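Local coordinates for protein neuraminidase (Influenza A virus, PDB 4GDI) that is a neuraminidase-like surface glycoprotein of a bat influenza A virus, a tetramer of beta-propellers whose predicted sialidase activity is doubtful because its putative active site has diverged, at residues 14-19 / 334-339; 114-119 / 145-150; 161-166 / 175-180; 201-206 / 272-277. All blocks are in the same frame, centred on the assembly; numbering follows the deposited sequence.

Interaction 1: residues 14-19 / 334-339; sequences QMCEVK and CQRICF. With NO3 (nitrate ion), chain V.
A disulfide between C16 and C334 joins two stretches of chain more than 300 residues apart, tying the N-terminal loop ahead of strand 20-25 to the approach of strand 338-346, within the six-bladed beta-propeller of the influenza neuraminidase family. C16 SG and C334 SG are 2.0 Å apart, and the torsion about their bond is 100°, close to the relaxed value for a cystine. C334 points its CB at the loop, and its SG sits between the backbone N and the carbonyl carbon (chi1 53°), where it meets the SG of C16. Beside the cystine the backbones make a single bridge, M15 with Q335: Q335 N donates to Q14 O over 2.7 Å, and C16 N donates to Q335 O over 2.9 Å. The chains then diverge, and apolar branches take over. V18 CG2 meets I337 CG2 at 4.0 Å, the two side chains crossing at about a right angle; branched residues suit this place because their methyls bridge a wider separation of the backbones. The flexible thioether of M15 also passes I337, and both side chains pack on Y203. Q335 is bent at chi2, and its NE2 reaches R336 O at 3.0 Å, in the carbonyl plane and on a lone pair, with P326 O as a second partner. R336 leaves the backbone away from the loop, and its NE forms a salt bridge with D329. A nitrate ion, probably from the crystallisation liquor and also bonded to V133 N of the second subunit, takes NH1 and NH2 of R336 on O1, each over 3.0 Å.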
loop_
_atom_site.group_PDB
_atom_site.type_symbol
_atom_site.label_atom_id
_atom_site.label_comp_id
_atom_site.label_asym_id
_atom_site.label_seq_id
_atom_site.Cartn_x
_atom_site.Cartn_y
_atom_site.Cartn_z
ATOM N N GLN A 14 24.906 10.793 24.362
ATOM C CA GLN A 14 26.219 10.261 24.048
ATOM C C GLN A 14 26.080 9.218 22.954
ATOM O O GLN A 14 25.053 8.565 22.846
ATOM C CB GLN A 14 26.856 9.626 25.286
ATOM C CG GLN A 14 27.083 10.595 26.448
ATOM C CD GLN A 14 28.107 11.678 26.123
ATOM O OE1 GLN A 14 28.994 11.482 25.287
ATOM N NE2 GLN A 14 27.984 12.830 26.781
ATOM N N MET A 15 27.118 9.072 22.147
ATOM C CA MET A 15 27.139 8.042 21.125
ATOM C C MET A 15 27.359 6.688 21.765
ATOM O O MET A 15 28.123 6.571 22.714
ATOM C CB MET A 15 28.261 8.307 20.135
ATOM C CG MET A 15 28.283 7.280 18.990
ATOM S SD MET A 15 29.403 7.712 17.641
ATOM C CE MET A 15 28.489 9.095 16.930
ATOM N N CYS A 16 26.695 5.661 21.246
ATOM C CA CYS A 16 26.925 4.306 21.728
ATOM C C CYS A 16 28.377 3.923 21.471
ATOM O O CYS A 16 28.982 4.368 20.493
ATOM C CB CYS A 16 25.984 3.317 21.034
ATOM S SG CYS A 16 24.230 3.639 21.303
ATOM N N GLU A 17 28.950 3.114 22.353
ATOM C CA GLU A 17 30.268 2.551 22.082
ATOM C C GLU A 17 30.149 1.658 20.853
ATOM O O GLU A 17 29.195 0.880 20.743
ATOM C CB GLU A 17 30.763 1.720 23.262
ATOM C CG GLU A 17 31.390 2.519 24.389
ATOM C CD GLU A 17 32.548 1.773 25.032
ATOM O OE1 GLU A 17 32.290 0.804 25.781
ATOM O OE2 GLU A 17 33.715 2.145 24.766
ATOM N N VAL A 18 31.101 1.763 19.934
ATOM C CA VAL A 18 31.071 0.913 18.738
ATOM C C VAL A 18 32.237 -0.065 18.709
ATOM O O VAL A 18 33.390 0.343 18.590
ATOM C CB VAL A 18 31.100 1.741 17.454
ATOM C CG1 VAL A 18 31.198 0.817 16.228
ATOM C CG2 VAL A 18 29.882 2.638 17.368
ATOM N N LYS A 19 31.924 -1.355 18.796
ATOM C CA LYS A 19 32.945 -2.402 18.785
ATOM C C LYS A 19 32.712 -3.365 17.637
ATOM O O LYS A 19 33.468 -4.308 17.441
ATOM C CB LYS A 19 32.936 -3.165 20.107
ATOM C CG LYS A 19 33.175 -2.273 21.313
ATOM C CD LYS A 19 33.255 -3.061 22.613
ATOM C CE LYS A 19 32.841 -2.192 23.798
ATOM N NZ LYS A 19 33.380 -2.680 25.095
ATOM N N CYS A 334 21.738 5.357 24.336
ATOM C CA CYS A 334 22.786 6.104 23.655
ATOM C C CYS A 334 22.433 6.249 22.174
ATOM O O CYS A 334 21.525 5.579 21.670
ATOM C CB CYS A 334 24.141 5.405 23.833
ATOM S SG CYS A 334 24.147 3.656 23.347
ATOM N N GLN A 335 23.141 7.137 21.487
ATOM C CA GLN A 335 22.829 7.448 20.102
ATOM C C GLN A 335 23.539 6.462 19.165
ATOM O O GLN A 335 24.768 6.324 19.187
ATOM C CB GLN A 335 23.213 8.894 19.789
ATOM C CG GLN A 335 23.014 9.298 18.349
ATOM C CD GLN A 335 21.578 9.231 17.940
ATOM O OE1 GLN A 335 20.719 9.860 18.557
ATOM N NE2 GLN A 335 21.294 8.462 16.891
ATOM N N ARG A 336 22.773 5.768 18.344
ATOM C CA ARG A 336 23.373 4.820 17.408
ATOM C C ARG A 336 23.887 5.528 16.156
ATOM O O ARG A 336 23.411 6.606 15.782
ATOM C CB ARG A 336 22.370 3.724 17.021
ATOM C CG ARG A 336 22.071 2.719 18.138
ATOM C CD ARG A 336 21.438 1.446 17.579
ATOM N NE ARG A 336 20.155 1.703 16.911
ATOM C CZ ARG A 336 19.715 1.047 15.847
ATOM N NH1 ARG A 336 20.452 0.075 15.300
ATOM N NH2 ARG A 336 18.539 1.356 15.321
ATOM N N ILE A 337 24.839 4.884 15.488
ATOM C CA ILE A 337 25.386 5.403 14.234
ATOM C C ILE A 337 25.387 4.272 13.212
ATOM O O ILE A 337 25.691 3.112 13.539
ATOM C CB ILE A 337 26.818 5.994 14.420
ATOM C CG1 ILE A 337 27.330 6.620 13.118
ATOM C CG2 ILE A 337 27.795 4.947 14.909
ATOM C CD1 ILE A 337 26.489 7.780 12.627
ATOM N N CYS A 338 25.010 4.598 11.982
ATOM C CA CYS A 338 24.947 3.591 10.931
ATOM C C CYS A 338 25.593 4.159 9.683
ATOM O O CYS A 338 25.855 5.360 9.599
ATOM C CB CYS A 338 23.486 3.219 10.621
ATOM S SG CYS A 338 22.471 2.631 12.006
ATOM N N PHE A 339 25.862 3.305 8.704
ATOM C CA PHE A 339 26.276 3.827 7.418
ATOM C C PHE A 339 25.577 3.074 6.310
ATOM O O PHE A 339 25.100 1.952 6.505
ATOM C CB PHE A 339 27.807 3.794 7.258
ATOM C CG PHE A 339 28.408 2.403 7.244
ATOM C CD1 PHE A 339 28.542 1.701 6.061
ATOM C CD2 PHE A 339 28.879 1.826 8.414
ATOM C CE1 PHE A 339 29.106 0.431 6.049
ATOM C CE2 PHE A 339 29.446 0.557 8.412
ATOM C CZ PHE A 339 29.563 -0.137 7.222
HETATM N N NO3 V . 18.141 -1.161 12.785
HETATM O O1 NO3 V . 18.999 -0.060 12.714
HETATM O O2 NO3 V . 17.820 -1.907 11.640
HETATM O O3 NO3 V . 17.601 -1.547 14.003
#

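Interaction 2: residues 114-119 / 145-150; sequences LVANGR and LRLPNS
The end of strand 111-117 runs past the loop 145-150 without pairing with it: the nearest alpha carbons, those of A116 and L145, are 6.4 Å apart, and side chains fill the gap. L147 does most of the work. Its CD1 is pushed against the strand's backbone, 3.4 Å from L114 C and equally near V115 C, and it also lies 3.6 Å from L114 CB. Its other methyl, CD2, meets L114 CB at 4.0 Å; the two side chains cross at about a right angle. The forked end of a leucine suits this task, since CD1 covers peptide atoms and touches L114 CB, and CD2 adds to the packing on the leucine. A116 has a single methyl, small enough for the loop to approach: its CB lies 3.6 Å from L145 O. The strand is the second of a four-stranded antiparallel propeller blade, and L114 and L147 also pack on V161 and V163 of the next blade, which places the loop between two blades. Since the two segments share no hydrogen bond and meet mainly through aliphatic groups, cohesion probably comes largely from burial of apolar surface; the loop's backbone polarity is met elsewhere, L147 N by S101 OG and L145 N by S123 OG.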
loop_
_atom_site.group_PDB
_atom_site.type_symbol
_atom_site.label_atom_id
_atom_site.label_comp_id
_atom_site.label_asym_id
_atom_site.label_seq_id
_atom_site.Cartn_x
_atom_site.Cartn_y
_atom_site.Cartn_z
ATOM N N LEU A 114 16.234 19.218 0.014
ATOM C CA LEU A 114 16.887 20.139 -0.903
ATOM C C LEU A 114 17.254 19.423 -2.199
ATOM O O LEU A 114 17.724 18.273 -2.189
ATOM C CB LEU A 114 18.161 20.718 -0.277
ATOM C CG LEU A 114 18.059 21.517 1.034
ATOM C CD1 LEU A 114 18.195 20.605 2.261
ATOM C CD2 LEU A 114 19.132 22.589 1.039
ATOM N N VAL A 115 17.039 20.099 -3.316
ATOM C CA VAL A 115 17.461 19.578 -4.619
ATOM C C VAL A 115 18.148 20.662 -5.429
ATOM O O VAL A 115 17.834 21.856 -5.296
ATOM C CB VAL A 115 16.283 19.047 -5.461
ATOM C CG1 VAL A 115 15.724 17.745 -4.884
ATOM C CG2 VAL A 115 15.201 20.097 -5.575
ATOM N N ALA A 116 19.059 20.240 -6.303
ATOM C CA ALA A 116 19.720 21.169 -7.204
ATOM C C ALA A 116 19.299 20.860 -8.630
ATOM O O ALA A 116 19.198 19.692 -9.008
ATOM C CB ALA A 116 21.221 21.075 -7.049
ATOM N N ASN A 117 19.001 21.909 -9.400
ATOM C CA ASN A 117 18.629 21.764 -10.809
ATOM C C ASN A 117 19.316 22.825 -11.667
ATOM O O ASN A 117 19.782 23.848 -11.159
ATOM C CB ASN A 117 17.115 21.893 -11.000
ATOM C CG ASN A 117 16.351 20.676 -10.507
ATOM O OD1 ASN A 117 16.233 19.666 -11.204
ATOM N ND2 ASN A 117 15.821 20.777 -9.302
ATOM N N GLY A 118 19.362 22.579 -12.974
ATOM C CA GLY A 118 19.940 23.525 -13.912
ATOM C C GLY A 118 21.425 23.284 -14.085
ATOM O O GLY A 118 22.038 22.530 -13.334
ATOM N N ARG A 119 22.009 23.921 -15.089
ATOM C CA ARG A 119 23.394 23.656 -15.433
ATOM C C ARG A 119 24.230 24.909 -15.231
ATOM O O ARG A 119 23.785 26.022 -15.521
ATOM C CB ARG A 119 23.499 23.160 -16.881
ATOM C CG ARG A 119 22.593 21.965 -17.200
ATOM C CD ARG A 119 22.538 21.693 -18.706
ATOM N NE ARG A 119 21.221 21.230 -19.156
ATOM C CZ ARG A 119 20.870 19.953 -19.314
ATOM N NH1 ARG A 119 21.728 18.971 -19.061
ATOM N NH2 ARG A 119 19.644 19.653 -19.730
ATOM N N LEU A 145 25.508 24.477 -8.472
ATOM C CA LEU A 145 25.333 24.163 -7.064
ATOM C C LEU A 145 25.246 22.651 -6.896
ATOM O O LEU A 145 24.657 21.959 -7.729
ATOM C CB LEU A 145 24.093 24.841 -6.501
ATOM C CG LEU A 145 24.204 26.358 -6.454
ATOM C CD1 LEU A 145 22.881 26.947 -6.024
ATOM C CD2 LEU A 145 25.329 26.803 -5.525
ATOM N N ARG A 146 25.864 22.160 -5.826
ATOM C CA ARG A 146 25.980 20.731 -5.577
ATOM C C ARG A 146 25.587 20.395 -4.145
ATOM O O ARG A 146 26.156 20.923 -3.193
ATOM C CB ARG A 146 27.416 20.264 -5.849
ATOM C CG ARG A 146 27.887 20.601 -7.264
ATOM C CD ARG A 146 29.268 20.072 -7.554
ATOM N NE ARG A 146 30.364 20.679 -6.802
ATOM C CZ ARG A 146 30.884 21.885 -7.034
ATOM N NH1 ARG A 146 30.344 22.703 -7.932
ATOM N NH2 ARG A 146 31.934 22.292 -6.333
ATOM N N LEU A 147 24.578 19.540 -4.017
ATOM C CA LEU A 147 24.194 18.960 -2.734
ATOM C C LEU A 147 24.911 17.624 -2.505
ATOM O O LEU A 147 25.256 16.933 -3.461
ATOM C CB LEU A 147 22.679 18.805 -2.689
ATOM C CG LEU A 147 21.988 20.170 -2.580
ATOM C CD1 LEU A 147 20.505 20.165 -3.016
ATOM C CD2 LEU A 147 22.101 20.656 -1.145
ATOM N N PRO A 148 25.133 17.249 -1.234
ATOM C CA PRO A 148 26.073 16.142 -0.994
ATOM C C PRO A 148 25.550 14.710 -1.174
ATOM O O PRO A 148 26.341 13.771 -1.050
ATOM C CB PRO A 148 26.483 16.354 0.458
ATOM C CG PRO A 148 25.312 17.041 1.086
ATOM C CD PRO A 148 24.710 17.904 0.017
ATOM N N ASN A 149 24.268 14.535 -1.468
ATOM C CA ASN A 149 23.696 13.203 -1.628
ATOM C C ASN A 149 23.910 12.358 -0.379
ATOM O O ASN A 149 24.326 11.208 -0.431
ATOM C CB ASN A 149 24.250 12.526 -2.885
ATOM C CG ASN A 149 24.105 13.402 -4.105
ATOM O OD1 ASN A 149 23.003 13.871 -4.422
ATOM N ND2 ASN A 149 25.215 13.684 -4.761
ATOM N N SER A 150 23.616 12.975 0.753
ATOM C CA SER A 150 23.617 12.299 2.035
ATOM C C SER A 150 22.697 13.124 2.920
ATOM O O SER A 150 22.409 14.274 2.598
ATOM C CB SER A 150 25.023 12.285 2.620
ATOM O OG SER A 150 25.145 11.361 3.684
#

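Interaction 3: residues 161-166 / 175-180; sequences VIVSDG and RIYELQ
V163 and Y177 sit diagonally across a beta hairpin, strands 158-165 and 173-180, the two middle strands of a four-stranded antiparallel propeller blade. V163 CG2 comes to 3.6 Å from Y177 CD1, meeting the ring obliquely. A chi1 of -82° sets the tyrosine's CG anti to the carbonyl carbon, beside the backbone N; the ring atoms CD1 and CE1 lie by V163, and a beta-branched residue provides a compact, rigid surface for them. V161, directly opposite Y177 in a hydrogen-bonded pair, touches the base of the same side chain, CG1 to CB at 4.1 Å. The ring is further stacked by F137 and W187, making this side of the hairpin strongly aromatic. On the other face, I162 and I176 form the non-hydrogen-bonded pair, where the alpha carbons come nearest; I162 CD1 reaches across to I176 CG1 at 3.6 Å, and long, branched side chains can fill that face together. Backbone bonds frame the pair: Y177 N to V161 O is 2.9 Å and almost perfectly straight at 179°, while V163 and R175 exchange two more of the same length. R175 extends its chain outward, with its NE bonded to Q189 OE1, and at the edge of its guanidinium NH1 makes a weak, in-plane hydrogen bond to Y177 OH at 3.4 Å.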
loop_
_atom_site.group_PDB
_atom_site.type_symbol
_atom_site.label_atom_id
_atom_site.label_comp_id
_atom_site.label_asym_id
_atom_site.label_seq_id
_atom_site.Cartn_x
_atom_site.Cartn_y
_atom_site.Cartn_z
ATOM N N VAL A 161 23.274 21.819 6.212
ATOM C CA VAL A 161 23.694 21.082 5.029
ATOM C C VAL A 161 24.867 21.800 4.383
ATOM O O VAL A 161 24.961 23.023 4.448
ATOM C CB VAL A 161 22.551 20.939 4.035
ATOM C CG1 VAL A 161 22.100 22.309 3.530
ATOM C CG2 VAL A 161 22.946 20.048 2.882
ATOM N N ILE A 162 25.778 21.028 3.807
ATOM C CA ILE A 162 26.901 21.573 3.057
ATOM C C ILE A 162 26.504 21.725 1.591
ATOM O O ILE A 162 26.082 20.765 0.959
ATOM C CB ILE A 162 28.151 20.662 3.131
ATOM C CG1 ILE A 162 28.505 20.329 4.592
ATOM C CG2 ILE A 162 29.335 21.322 2.451
ATOM C CD1 ILE A 162 28.659 21.529 5.466
ATOM N N VAL A 163 26.632 22.937 1.063
ATOM C CA VAL A 163 26.385 23.194 -0.352
ATOM C C VAL A 163 27.685 23.612 -1.047
ATOM O O VAL A 163 28.432 24.438 -0.521
ATOM C CB VAL A 163 25.358 24.324 -0.525
ATOM C CG1 VAL A 163 25.207 24.691 -1.989
ATOM C CG2 VAL A 163 24.014 23.925 0.076
ATOM N N SER A 164 27.951 23.051 -2.225
ATOM C CA SER A 164 29.173 23.378 -2.964
ATOM C C SER A 164 28.847 24.080 -4.282
ATOM O O SER A 164 27.781 23.868 -4.865
ATOM C CB SER A 164 30.005 22.127 -3.226
ATOM O OG SER A 164 30.329 21.473 -2.015
ATOM N N ASP A 165 29.782 24.913 -4.730
ATOM C CA ASP A 165 29.604 25.778 -5.897
ATOM C C ASP A 165 30.952 25.856 -6.603
ATOM O O ASP A 165 31.979 25.466 -6.036
ATOM C CB ASP A 165 29.160 27.164 -5.437
ATOM C CG ASP A 165 28.594 28.029 -6.563
ATOM O OD1 ASP A 165 28.752 27.690 -7.757
ATOM O OD2 ASP A 165 28.011 29.085 -6.231
ATOM N N GLY A 166 30.960 26.335 -7.842
ATOM C CA GLY A 166 32.198 26.470 -8.591
ATOM C C GLY A 166 32.418 25.374 -9.617
ATOM O O GLY A 166 32.250 24.199 -9.317
ATOM N N ARG A 175 29.909 25.929 1.476
ATOM C CA ARG A 175 29.205 26.693 2.488
ATOM C C ARG A 175 28.360 25.786 3.380
ATOM O O ARG A 175 27.768 24.818 2.904
ATOM C CB ARG A 175 28.262 27.683 1.808
ATOM C CG ARG A 175 28.951 28.749 0.998
ATOM C CD ARG A 175 27.934 29.702 0.397
ATOM N NE ARG A 175 28.584 30.868 -0.182
ATOM C CZ ARG A 175 27.941 31.912 -0.692
ATOM N NH1 ARG A 175 26.610 31.944 -0.698
ATOM N NH2 ARG A 175 28.638 32.927 -1.192
ATOM N N ILE A 176 28.305 26.110 4.670
ATOM C CA ILE A 176 27.309 25.534 5.553
ATOM C C ILE A 176 26.083 26.426 5.507
ATOM O O ILE A 176 26.187 27.640 5.702
ATOM C CB ILE A 176 27.765 25.498 7.013
ATOM C CG1 ILE A 176 29.073 24.736 7.151
ATOM C CG2 ILE A 176 26.675 24.843 7.872
ATOM C CD1 ILE A 176 29.679 24.840 8.534
ATOM N N TYR A 177 24.929 25.826 5.247
ATOM C CA TYR A 177 23.669 26.533 5.350
ATOM C C TYR A 177 22.908 26.078 6.597
ATOM O O TYR A 177 22.801 24.883 6.869
ATOM C CB TYR A 177 22.838 26.282 4.099
ATOM C CG TYR A 177 23.205 27.167 2.938
ATOM C CD1 TYR A 177 24.283 26.868 2.112
ATOM C CD2 TYR A 177 22.473 28.303 2.666
ATOM C CE1 TYR A 177 24.612 27.688 1.043
ATOM C CE2 TYR A 177 22.800 29.134 1.613
ATOM C CZ TYR A 177 23.861 28.825 0.806
ATOM O OH TYR A 177 24.154 29.657 -0.247
ATOM N N GLU A 178 22.395 27.028 7.370
ATOM C CA GLU A 178 21.492 26.689 8.456
ATOM C C GLU A 178 20.051 26.983 8.042
ATOM O O GLU A 178 19.753 28.094 7.618
ATOM C CB GLU A 178 21.819 27.477 9.717
ATOM C CG GLU A 178 20.841 27.192 10.833
ATOM C CD GLU A 178 21.089 28.038 12.076
ATOM O OE1 GLU A 178 22.018 28.867 12.063
ATOM O OE2 GLU A 178 20.344 27.864 13.063
ATOM N N LEU A 179 19.174 25.986 8.182
ATOM C CA LEU A 179 17.763 26.118 7.826
ATOM C C LEU A 179 16.877 25.935 9.053
ATOM O O LEU A 179 17.226 25.202 9.978
ATOM C CB LEU A 179 17.371 25.053 6.799
ATOM C CG LEU A 179 18.351 24.829 5.659
ATOM C CD1 LEU A 179 17.812 23.751 4.718
ATOM C CD2 LEU A 179 18.604 26.143 4.926
ATOM N N GLN A 180 15.739 26.622 9.057
ATOM C CA GLN A 180 14.668 26.365 10.017
ATOM C C GLN A 180 13.347 26.393 9.240
ATOM O O GLN A 180 13.096 27.304 8.449
ATOM C CB GLN A 180 14.681 27.397 11.171
ATOM C CG GLN A 180 15.796 27.181 12.186
ATOM C CD GLN A 180 15.780 28.194 13.338
ATOM O OE1 GLN A 180 14.721 28.655 13.760
ATOM N NE2 GLN A 180 16.958 28.530 13.853
#

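Interaction 4: residues 201-206 / 272-277; sequences TCYTIN and LDEKPA
The hydroxyl oxygen of Y203 has two partners: it donates to E274 OE2 over 2.8 Å, and it receives a weak bond from the backbone N of D273 at 3.0 Å, bent to 128°. The carboxylate uses its anti lone pair, away from its other oxygen, and E274 and the tyrosine reach toward each other tip to tip, the ring and carboxylate planes 58° apart. E274 is bent at chi2 (-68°), which turns CD so that OE2 meets the hydroxyl. K210 forms a salt bridge to the same oxygen, OE2, so this atom takes bonds from both a hydroxyl and an ammonium; the lysine probably helps to keep the glutamate ionised. Tyrosine suits this place because the backbones stay well apart (Y203 CA to L272 CA 8.8 Å), and a long ring can bring a hydroxyl to the loop while offering an apolar face. L272 uses that face: its CD1 lies over the ring, 4.1 Å from the centroid, a CH-pi contact, with the side chains at about a right angle. Y203 belongs to strand 200-205, the first strand of a four-stranded propeller blade, and the loop 272-277 leads into strand 277-281 of the following one, so the contact joins neighbouring blades. D273 is the centre of an inverse gamma turn that presents its N-H to the phenol, and its carboxylate is bonded to R226. I205 CG2 lies 3.7 Å from E274 OE2, an apolar neighbour of the gripped oxygen.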
loop_
_atom_site.group_PDB
_atom_site.type_symbol
_atom_site.label_atom_id
_atom_site.label_comp_id
_atom_site.label_asym_id
_atom_site.label_seq_id
_atom_site.Cartn_x
_atom_site.Cartn_y
_atom_site.Cartn_z
ATOM N N THR A 201 29.316 13.798 4.055
ATOM C CA THR A 201 28.416 12.905 4.748
ATOM C C THR A 201 28.645 13.114 6.245
ATOM O O THR A 201 29.786 13.140 6.723
ATOM C CB THR A 201 28.602 11.430 4.306
ATOM O OG1 THR A 201 27.744 10.564 5.058
ATOM C CG2 THR A 201 30.062 10.957 4.495
ATOM N N CYS A 202 27.554 13.288 6.985
ATOM C CA CYS A 202 27.628 13.878 8.323
ATOM C C CYS A 202 26.781 13.123 9.344
ATOM O O CYS A 202 25.863 12.376 8.983
ATOM C CB CYS A 202 27.095 15.319 8.289
ATOM S SG CYS A 202 27.778 16.456 7.046
ATOM N N TYR A 203 27.081 13.354 10.620
ATOM C CA TYR A 203 26.249 12.881 11.718
ATOM C C TYR A 203 26.335 13.941 12.802
ATOM O O TYR A 203 27.146 14.865 12.701
ATOM C CB TYR A 203 26.697 11.510 12.234
ATOM C CG TYR A 203 28.086 11.504 12.800
ATOM C CD1 TYR A 203 29.189 11.283 11.977
ATOM C CD2 TYR A 203 28.307 11.719 14.156
ATOM C CE1 TYR A 203 30.478 11.274 12.489
ATOM C CE2 TYR A 203 29.593 11.707 14.683
ATOM C CZ TYR A 203 30.670 11.490 13.838
ATOM O OH TYR A 203 31.937 11.490 14.348
ATOM N N THR A 204 25.477 13.836 13.813
ATOM C CA THR A 204 25.512 14.781 14.918
ATOM C C THR A 204 25.578 14.080 16.277
ATOM O O THR A 204 24.994 13.014 16.479
ATOM C CB THR A 204 24.301 15.717 14.897
ATOM O OG1 THR A 204 24.422 16.660 15.971
ATOM C CG2 THR A 204 23.016 14.933 15.049
ATOM N N ILE A 205 26.317 14.687 17.198
ATOM C CA ILE A 205 26.430 14.177 18.562
ATOM C C ILE A 205 26.870 15.305 19.488
ATOM O O ILE A 205 27.678 16.147 19.087
ATOM C CB ILE A 205 27.446 13.019 18.656
ATOM C CG1 ILE A 205 27.282 12.261 19.981
ATOM C CG2 ILE A 205 28.872 13.537 18.526
ATOM C CD1 ILE A 205 25.915 11.610 20.161
ATOM N N ASN A 206 26.373 15.280 20.730
ATOM C CA ASN A 206 26.381 16.433 21.655
ATOM C C ASN A 206 26.536 17.806 20.996
ATOM O O ASN A 206 27.564 18.462 21.144
ATOM C CB ASN A 206 27.397 16.283 22.815
ATOM C CG ASN A 206 28.456 15.225 22.568
ATOM O OD1 ASN A 206 29.253 15.336 21.635
ATOM N ND2 ASN A 206 28.501 14.211 23.444
ATOM N N LEU A 272 34.300 7.843 11.021
ATOM C CA LEU A 272 33.685 8.150 12.309
ATOM C C LEU A 272 34.697 8.879 13.176
ATOM O O LEU A 272 35.639 8.281 13.692
ATOM C CB LEU A 272 33.192 6.890 13.010
ATOM C CG LEU A 272 32.323 7.094 14.255
ATOM C CD1 LEU A 272 31.057 7.843 13.914
ATOM C CD2 LEU A 272 31.970 5.752 14.893
ATOM N N ASP A 273 34.462 10.173 13.345
ATOM C CA ASP A 273 35.426 11.094 13.928
ATOM C C ASP A 273 35.175 11.222 15.434
ATOM O O ASP A 273 34.718 12.254 15.918
ATOM C CB ASP A 273 35.308 12.440 13.209
ATOM C CG ASP A 273 36.283 13.476 13.718
ATOM O OD1 ASP A 273 37.240 13.126 14.452
ATOM O OD2 ASP A 273 36.080 14.656 13.364
ATOM N N GLU A 274 35.486 10.135 16.137
ATOM C CA GLU A 274 35.352 10.029 17.579
ATOM C C GLU A 274 36.646 9.445 18.182
ATOM O O GLU A 274 37.669 9.330 17.513
ATOM C CB GLU A 274 34.166 9.119 17.905
ATOM C CG GLU A 274 32.863 9.576 17.274
ATOM C CD GLU A 274 32.364 10.868 17.889
ATOM O OE1 GLU A 274 32.577 11.032 19.109
ATOM O OE2 GLU A 274 31.778 11.717 17.172
ATOM N N LYS A 275 36.584 9.081 19.451
ATOM C CA LYS A 275 37.659 8.350 20.097
ATOM C C LYS A 275 37.043 7.148 20.796
ATOM O O LYS A 275 36.358 7.309 21.801
ATOM C CB LYS A 275 38.365 9.222 21.130
ATOM C CG LYS A 275 39.192 10.353 20.544
ATOM C CD LYS A 275 40.107 10.951 21.607
ATOM C CE LYS A 275 40.704 12.263 21.135
ATOM N NZ LYS A 275 40.852 13.230 22.259
ATOM N N PRO A 276 37.262 5.941 20.262
ATOM C CA PRO A 276 38.004 5.606 19.044
ATOM C C PRO A 276 37.362 6.134 17.772
ATOM O O PRO A 276 36.147 6.346 17.731
ATOM C CB PRO A 276 37.937 4.076 19.011
ATOM C CG PRO A 276 37.707 3.673 20.424
ATOM C CD PRO A 276 36.804 4.731 20.964
ATOM N N ALA A 277 38.187 6.321 16.746
ATOM C CA ALA A 277 37.702 6.633 15.416
ATOM C C ALA A 277 37.552 5.344 14.628
ATOM O O ALA A 277 38.134 4.322 14.987
ATOM C CB ALA A 277 38.677 7.552 14.709
#

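Interaction 1 brings N-terminal and late parts of the chain together beside the sheet of strands 20-25, 352-362, 338-346 and 317-324, and interactions 2, 3 and 4 follow in series within the long loop that it closes. Interactions 2 and 3, with centres 10 Å apart, touch each other: the 145-150 loop lies against strand 158-165, with R146 N probably bonded to S164 O, linking consecutive blades. The centres of interactions 1 and 4 are 9 Å apart, and M15 and Q14 pack on Y203, I205 and N206, so the N-terminal loop rests on strand 200-205. Interactions 2 and 4, although 24 Å apart by their centres, meet through S150 and T201. The touching contacts run 1-4-2-3, tying several blades together.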